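Local coordinates for protein cysteine synthase (Fusobacterium nucleatum subsp. nucleatum strain ATCC 25586, PDB 5XEM) that probably makes L-cysteine from O-acetyl-L-serine and sulfide and can also release hydrogen sulfide from cysteine, using pyridoxal 5'-phosphate as cofactor, at residues Tyr33-Gly38 with Lys46-Leu51; His220-Met225 with Thr271-Lys276. All coordinates share one frame; numbering follows the deposited sequence.

Interaction 1: residues Tyr33-Gly38 with Lys46-Leu51; sequences YVKLEG and KDRIAL. With PLP (pyridoxal-5'-phosphate), chain D.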
loop_
_atom_site.group_PDB
_atom_site.type_symbol
_atom_site.label_atom_id
_atom_site.label_comp_id
_atom_site.label_asym_id
_atom_site.label_seq_id
_atom_site.Cartn_x
_atom_site.Cartn_y
_atom_site.Cartn_z
ATOM N N TYR A 33 -3.337 -19.639 -4.233
ATOM C CA TYR A 33 -3.756 -18.494 -3.408
ATOM C C TYR A 33 -2.513 -17.686 -3.067
ATOM O O TYR A 33 -1.498 -18.265 -2.673
ATOM C CB TYR A 33 -4.376 -18.986 -2.108
ATOM C CG TYR A 33 -5.646 -19.768 -2.310
ATOM C CD1 TYR A 33 -6.878 -19.120 -2.392
ATOM C CD2 TYR A 33 -5.623 -21.155 -2.418
ATOM C CE1 TYR A 33 -8.047 -19.832 -2.593
ATOM C CE2 TYR A 33 -6.792 -21.879 -2.603
ATOM C CZ TYR A 33 -7.990 -21.210 -2.697
ATOM O OH TYR A 33 -9.154 -21.920 -2.881
ATOM N N VAL A 34 -2.586 -16.367 -3.196
ATOM C CA VAL A 34 -1.450 -15.512 -2.885
ATOM C C VAL A 34 -1.781 -14.782 -1.584
ATOM O O VAL A 34 -2.839 -14.172 -1.456
ATOM C CB VAL A 34 -1.171 -14.525 -4.030
ATOM C CG1 VAL A 34 -0.009 -13.592 -3.705
ATOM C CG2 VAL A 34 -0.899 -15.290 -5.332
ATOM N N LYS A 35 -0.880 -14.875 -0.618
ATOM C CA LYS A 35 -1.049 -14.169 0.647
ATOM C C LYS A 35 -0.348 -12.821 0.490
ATOM O O LYS A 35 0.872 -12.771 0.284
ATOM C CB LYS A 35 -0.486 -14.963 1.804
ATOM C CG LYS A 35 -0.832 -14.285 3.144
ATOM C CD LYS A 35 -0.792 -15.210 4.325
ATOM C CE LYS A 35 -1.063 -14.516 5.644
ATOM N NZ LYS A 35 -2.466 -14.025 5.795
ATOM N N LEU A 36 -1.133 -11.751 0.510
ATOM C CA LEU A 36 -0.651 -10.418 0.105
ATOM C C LEU A 36 -0.074 -9.654 1.282
ATOM O O LEU A 36 -0.771 -8.895 1.935
ATOM C CB LEU A 36 -1.761 -9.627 -0.547
ATOM C CG LEU A 36 -2.335 -10.200 -1.865
ATOM C CD1 LEU A 36 -3.571 -9.381 -2.310
ATOM C CD2 LEU A 36 -1.257 -10.244 -2.939
ATOM N N GLU A 37 1.211 -9.877 1.569
ATOM C CA GLU A 37 1.846 -9.200 2.703
ATOM C C GLU A 37 2.122 -7.721 2.400
ATOM O O GLU A 37 2.456 -6.943 3.283
ATOM C CB GLU A 37 3.111 -9.927 3.128
ATOM C CG GLU A 37 2.807 -11.326 3.635
ATOM C CD GLU A 37 2.158 -11.281 5.002
ATOM O OE1 GLU A 37 2.762 -10.675 5.914
ATOM O OE2 GLU A 37 1.057 -11.849 5.164
ATOM N N GLY A 38 1.947 -7.333 1.146
ATOM C CA GLY A 38 1.927 -5.932 0.798
ATOM C C GLY A 38 0.774 -5.151 1.403
ATOM O O GLY A 38 0.809 -3.941 1.399
ATOM N N LYS A 46 7.688 -7.804 6.485
ATOM C CA LYS A 46 8.710 -7.484 7.495
ATOM C C LYS A 46 8.167 -6.651 8.632
ATOM O O LYS A 46 8.723 -6.689 9.743
ATOM C CB LYS A 46 9.960 -6.845 6.868
ATOM C CG LYS A 46 10.667 -7.727 5.849
ATOM C CD LYS A 46 11.031 -9.090 6.427
ATOM C CE LYS A 46 12.271 -9.677 5.753
ATOM N NZ LYS A 46 13.000 -10.707 6.547
ATOM N N ASP A 47 7.011 -6.004 8.419
ATOM C CA ASP A 47 6.318 -5.355 9.515
ATOM C C ASP A 47 6.133 -6.372 10.679
ATOM O O ASP A 47 6.229 -6.005 11.872
ATOM C CB ASP A 47 4.909 -4.933 9.089
ATOM C CG ASP A 47 4.853 -3.694 8.229
ATOM O OD1 ASP A 47 5.919 -3.215 7.772
ATOM O OD2 ASP A 47 3.706 -3.203 8.003
ATOM N N ARG A 48 5.803 -7.625 10.346
ATOM C CA ARG A 48 5.559 -8.653 11.380
ATOM C C ARG A 48 6.799 -8.910 12.237
ATOM O O ARG A 48 6.701 -9.013 13.485
ATOM C CB ARG A 48 5.114 -9.990 10.794
ATOM C CG ARG A 48 3.796 -9.975 10.068
ATOM C CD ARG A 48 3.572 -11.293 9.370
ATOM N NE ARG A 48 2.396 -11.329 8.522
ATOM C CZ ARG A 48 1.171 -11.723 8.870
ATOM N NH1 ARG A 48 0.882 -12.056 10.136
ATOM N NH2 ARG A 48 0.216 -11.723 7.972
ATOM N N ILE A 49 7.958 -9.012 11.587
ATOM C CA ILE A 49 9.214 -9.286 12.307
ATOM C C ILE A 49 9.765 -8.054 13.001
ATOM O O ILE A 49 10.325 -8.164 14.107
ATOM C CB ILE A 49 10.295 -10.029 11.447
ATOM C CG1 ILE A 49 11.090 -9.131 10.480
ATOM C CG2 ILE A 49 9.670 -11.247 10.765
ATOM C CD1 ILE A 49 12.380 -9.813 9.968
ATOM N N ALA A 50 9.600 -6.881 12.380
ATOM C CA ALA A 50 9.958 -5.630 13.028
ATOM C C ALA A 50 9.211 -5.490 14.360
ATOM O O ALA A 50 9.805 -5.163 15.383
ATOM C CB ALA A 50 9.652 -4.449 12.115
ATOM N N LEU A 51 7.905 -5.735 14.319
ATOM C CA LEU A 51 7.084 -5.627 15.512
ATOM C C LEU A 51 7.519 -6.632 16.563
ATOM O O LEU A 51 7.738 -6.267 17.720
ATOM C CB LEU A 51 5.624 -5.862 15.198
ATOM C CG LEU A 51 4.655 -5.671 16.371
ATOM C CD1 LEU A 51 4.784 -4.269 16.962
ATOM C CD2 LEU A 51 3.236 -5.977 15.926
HETATM N N1 PLP D . 11.069 -10.556 -0.673
HETATM C C2 PLP D . 11.341 -9.305 -0.270
HETATM C C2A PLP D . 10.771 -8.116 -1.044
HETATM C C3 PLP D . 12.126 -9.068 0.873
HETATM O O3 PLP D . 12.373 -7.794 1.270
HETATM C C4 PLP D . 12.646 -10.140 1.593
HETATM C C4A PLP D . 13.504 -9.928 2.829
HETATM C C5 PLP D . 12.338 -11.431 1.145
HETATM C C6 PLP D . 11.541 -11.599 0.015
HETATM C C5A PLP D . 12.831 -12.678 1.848
HETATM O O4P PLP D . 12.129 -12.843 3.132
HETATM P P PLP D . 12.800 -13.581 4.414
HETATM O O1P PLP D . 11.796 -13.808 5.402
HETATM O O2P PLP D . 13.873 -12.689 4.808
HETATM O O3P PLP D . 13.401 -14.812 3.834
#
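Glu37 and Arg48 join the end of strand 31-36 to the first turns of helix 46-60, and because the closest pair of CA atoms, Glu37 CA and Lys46 CA, is 8.5 Å apart, long side chains span the gap. Arg48 reaches across with a chain extended from CG to NE and presents the side of its guanidinium, NE together with NH2, to the carboxylate. Arg48 NE meets Glu37 OE1 at 2.7 Å in an almost straight bond, 174° at the hydrogen and practically in the guanidinium plane. Arg48 NH2 goes to Glu37 OE2 at 2.9 Å, less straight, and uses the syn lone pair there. The two flat groups are twisted 31° apart, yet each nitrogen keeps its own oxygen, so this two-point salt bridge restrains rotation of both. Glu37 is bent at chi2 (-73°), which swings its carboxylate to meet an arginine crossing it at about a right angle. Both oxygens have second partners, OE1 in Thr45 and OE2 in Thr17. In this fold type II PLP enzyme the short connection between strand and helix leads into the lysine predicted to carry the cofactor, Lys46. Here the lysine is not attached: the lanthionine adduct has taken its place, and Lys46 NZ instead donates to PLP O2P at 2.8 Å, with Gln146 as a further partner. Lys35 lies beside the bridge, its CE 3.9 Å from Arg48 NH2. Its ammonium, turned aside by a bend at the last torsion, is shared between Thr17 and Glu163; Glu163 also pairs with Arg48, so this carboxylate probably offsets the two neighbouring positive charges. Arginine suits position 48 because its several N-H groups can serve Glu37, Glu163 and Thr159 together in a buried setting.

Interaction 2: residues His220-Met225 with Thr271-Lys276; sequences HKIQGM and TGATFK. With PLP (pyridoxal-5'-phosphate), chain D; 85F ((2R)-2-azanyl-3-[(2R)-2-azanyl-3-oxidanyl-3-oxidanylidene-propyl]sulfanyl-propanoic acid), chain C.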
loop_
_atom_site.group_PDB
_atom_site.type_symbol
_atom_site.label_atom_id
_atom_site.label_comp_id
_atom_site.label_asym_id
_atom_site.label_seq_id
_atom_site.Cartn_x
_atom_site.Cartn_y
_atom_site.Cartn_z
ATOM N N HIS A 220 22.063 -11.002 -8.701
ATOM C CA HIS A 220 20.679 -11.227 -9.123
ATOM C C HIS A 220 19.902 -9.955 -8.897
ATOM O O HIS A 220 20.361 -9.047 -8.192
ATOM C CB HIS A 220 20.046 -12.392 -8.352
ATOM C CG HIS A 220 19.762 -12.060 -6.912
ATOM N ND1 HIS A 220 18.573 -11.543 -6.509
ATOM C CD2 HIS A 220 20.558 -12.157 -5.768
ATOM C CE1 HIS A 220 18.634 -11.286 -5.180
ATOM N NE2 HIS A 220 19.831 -11.672 -4.729
ATOM N N LYS A 221 18.740 -9.880 -9.533
ATOM C CA LYS A 221 17.892 -8.671 -9.512
ATOM C C LYS A 221 16.600 -8.885 -8.711
ATOM O O LYS A 221 15.694 -8.024 -8.750
ATOM C CB LYS A 221 17.542 -8.265 -10.947
ATOM C CG LYS A 221 18.760 -7.973 -11.812
ATOM C CD LYS A 221 18.399 -7.579 -13.236
ATOM C CE LYS A 221 19.657 -7.392 -14.071
ATOM N NZ LYS A 221 19.319 -7.154 -15.500
ATOM N N ILE A 222 16.486 -10.005 -8.007
ATOM C CA ILE A 222 15.237 -10.312 -7.281
ATOM C C ILE A 222 15.381 -9.692 -5.893
ATOM O O ILE A 222 15.715 -10.365 -4.903
ATOM C CB ILE A 222 14.912 -11.814 -7.214
ATOM C CG1 ILE A 222 15.005 -12.451 -8.623
ATOM C CG2 ILE A 222 13.550 -12.043 -6.554
ATOM C CD1 ILE A 222 14.824 -13.959 -8.650
ATOM N N GLN A 223 15.133 -8.386 -5.839
ATOM C CA GLN A 223 15.390 -7.603 -4.627
ATOM C C GLN A 223 14.730 -8.177 -3.387
ATOM O O GLN A 223 13.538 -8.496 -3.409
ATOM C CB GLN A 223 14.959 -6.146 -4.831
ATOM C CG GLN A 223 15.687 -5.433 -5.946
ATOM C CD GLN A 223 15.330 -3.949 -6.040
ATOM O OE1 GLN A 223 15.193 -3.253 -5.011
ATOM N NE2 GLN A 223 15.199 -3.448 -7.279
ATOM N N GLY A 224 15.498 -8.291 -2.293
ATOM C CA GLY A 224 14.983 -8.868 -1.049
ATOM C C GLY A 224 15.328 -10.349 -0.919
ATOM O O GLY A 224 15.577 -10.870 0.196
ATOM N N MET A 225 15.373 -11.051 -2.041
ATOM C CA MET A 225 15.740 -12.479 -1.972
ATOM C C MET A 225 17.270 -12.622 -2.101
ATOM O O MET A 225 17.985 -11.641 -2.325
ATOM C CB MET A 225 14.997 -13.267 -3.038
ATOM C CG MET A 225 13.607 -13.697 -2.604
ATOM S SD MET A 225 12.585 -14.394 -3.906
ATOM C CE MET A 225 13.655 -15.772 -4.419
ATOM N N THR A 271 7.785 -11.479 -5.402
ATOM C CA THR A 271 6.482 -12.098 -5.584
ATOM C C THR A 271 6.399 -12.724 -6.985
ATOM O O THR A 271 5.869 -13.827 -7.120
ATOM C CB THR A 271 5.321 -11.084 -5.409
ATOM O OG1 THR A 271 5.321 -10.599 -4.049
ATOM C CG2 THR A 271 3.987 -11.709 -5.751
ATOM N N GLY A 272 6.918 -12.025 -7.989
ATOM C CA GLY A 272 7.014 -12.599 -9.334
ATOM C C GLY A 272 7.849 -13.870 -9.343
ATOM O O GLY A 272 7.462 -14.864 -9.948
ATOM N N ALA A 273 8.967 -13.838 -8.646
ATOM C CA ALA A 273 9.870 -15.007 -8.553
ATOM C C ALA A 273 9.206 -16.202 -7.888
ATOM O O ALA A 273 9.247 -17.333 -8.423
ATOM C CB ALA A 273 11.143 -14.607 -7.827
ATOM N N THR A 274 8.579 -15.957 -6.730
ATOM C CA THR A 274 7.938 -16.997 -5.935
ATOM C C THR A 274 6.714 -17.573 -6.642
ATOM O O THR A 274 6.508 -18.805 -6.679
ATOM C CB THR A 274 7.570 -16.459 -4.533
ATOM O OG1 THR A 274 8.746 -15.916 -3.938
ATOM C CG2 THR A 274 6.983 -17.547 -3.644
ATOM N N PHE A 275 5.950 -16.685 -7.270
ATOM C CA PHE A 275 4.785 -17.087 -8.009
ATOM C C PHE A 275 5.196 -17.892 -9.244
ATOM O O PHE A 275 4.570 -18.880 -9.568
ATOM C CB PHE A 275 3.929 -15.887 -8.434
ATOM C CG PHE A 275 2.610 -16.286 -8.990
ATOM C CD1 PHE A 275 1.581 -16.653 -8.142
ATOM C CD2 PHE A 275 2.408 -16.347 -10.359
ATOM C CE1 PHE A 275 0.369 -17.046 -8.654
ATOM C CE2 PHE A 275 1.190 -16.753 -10.882
ATOM C CZ PHE A 275 0.170 -17.099 -10.024
ATOM N N LYS A 276 6.261 -17.491 -9.912
ATOM C CA LYS A 276 6.731 -18.227 -11.092
ATOM C C LYS A 276 7.180 -19.637 -10.689
ATOM O O LYS A 276 6.850 -20.625 -11.357
ATOM C CB LYS A 276 7.851 -17.444 -11.780
ATOM C CG LYS A 276 8.648 -18.228 -12.802
ATOM C CD LYS A 276 7.823 -18.699 -13.982
ATOM C CE LYS A 276 8.751 -19.375 -14.992
ATOM N NZ LYS A 276 7.999 -20.388 -15.782
HETATM N N1 PLP D . 11.069 -10.556 -0.673
HETATM C C2 PLP D . 11.341 -9.305 -0.270
HETATM C C2A PLP D . 10.771 -8.116 -1.044
HETATM C C3 PLP D . 12.126 -9.068 0.873
HETATM O O3 PLP D . 12.373 -7.794 1.270
HETATM C C4 PLP D . 12.646 -10.140 1.593
HETATM C C4A PLP D . 13.504 -9.928 2.829
HETATM C C5 PLP D . 12.338 -11.431 1.145
HETATM C C6 PLP D . 11.541 -11.599 0.015
HETATM C C5A PLP D . 12.831 -12.678 1.848
HETATM O O4P PLP D . 12.129 -12.843 3.132
HETATM P P PLP D . 12.800 -13.581 4.414
HETATM O O1P PLP D . 11.796 -13.808 5.402
HETATM O O2P PLP D . 13.873 -12.689 4.808
HETATM O O3P PLP D . 13.401 -14.812 3.834
HETATM N N 85F C . 14.315 -8.881 2.773
HETATM C CA 85F C . 15.256 -8.596 3.877
HETATM C CB 85F C . 16.696 -8.974 3.469
HETATM S SG 85F C . 16.979 -10.723 3.342
HETATM C CD 85F C . 18.737 -10.930 2.981
HETATM C CE 85F C . 19.209 -10.285 1.651
HETATM N NZ2 85F C . 18.346 -10.666 0.525
HETATM C CZ1 85F C . 20.649 -10.794 1.372
HETATM O OH1 85F C . 21.116 -10.514 0.228
HETATM O OH2 85F C . 21.280 -11.453 2.245
HETATM C C 85F C . 15.201 -7.139 4.281
HETATM O OXT 85F C . 14.154 -6.523 4.027
HETATM O O 85F C . 16.198 -6.667 4.884
#
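Ile222 and Met225 both point their side chains at Ala273, whose methyl group is the meeting point on helix 269-284. Ile222 comes with two branches: CG2 lies 3.7 Å from Ala273 CB and CD1 is at almost the same distance, so the methyl is touched by both ends of the forked side chain. With CG1 beside the backbone N (chi1 -50°), CG2 is directed at the helix while the longer branch, extended through CG1, brings CD1 alongside the same methyl. Met225 approaches with its sulfur, SD standing 4.2 Å from Ala273 CB and 4.1 Å from Thr274 OG1, the methionine and threonine chains running obliquely past one another. Thr274 OG1 is hydrogen-bonded to the backbone oxygen of Ser270 one helical turn earlier, which satisfies the hydroxyl inside the helix and allows it to sit against a thioether. Small alanine suits a helix face approached this closely by two bulky chains. The loop forms a type II beta turn from Ile222 to Met225, closed by Met225 N on Ile222 O, and in this fold type II PLP enzyme the turn borders the cofactor ring. Gly224 occupies a position where the backbone angles demand glycine, and a beta carbon would also collide with PLP C3. Gly224 O lies 3.3 Å from PLP C4. The lanthionine nitrogen 85F NZ2 donates to Gly224 O at 2.8 Å; Met225 O receives a weak second bond from the same amino group. Met225 thus serves two sides: CG rests 3.9 Å from PLP C6, and the thioether beyond it packs against Ala273 and Thr274. The imidazole of His220 accepts at ND1 from Ile222 N, a bent bond of 139°, tying His220 to the first residue of the turn.

Overall arrangement
Interactions 1 and 2 lie in series along the chain, with centres 15 Å apart, and both meet the same PLP. From 46-51 comes Lys46, which binds the phosphate, while 220-225 borders the pyridine ring and the lanthionine amino group; the cofactor therefore lies between them. The two contacts also touch directly, Val34 CG2 packing 4.0 Å from Phe275 CE1, which brings strand 31-36 against helix 269-284 at this point. They differ in character: interaction 1 is a buried salt bridge, with the Glu37 side chain about 11 Å from the lanthionine, whereas interaction 2 is apolar packing whose loop touches the ligand through backbone carbonyls.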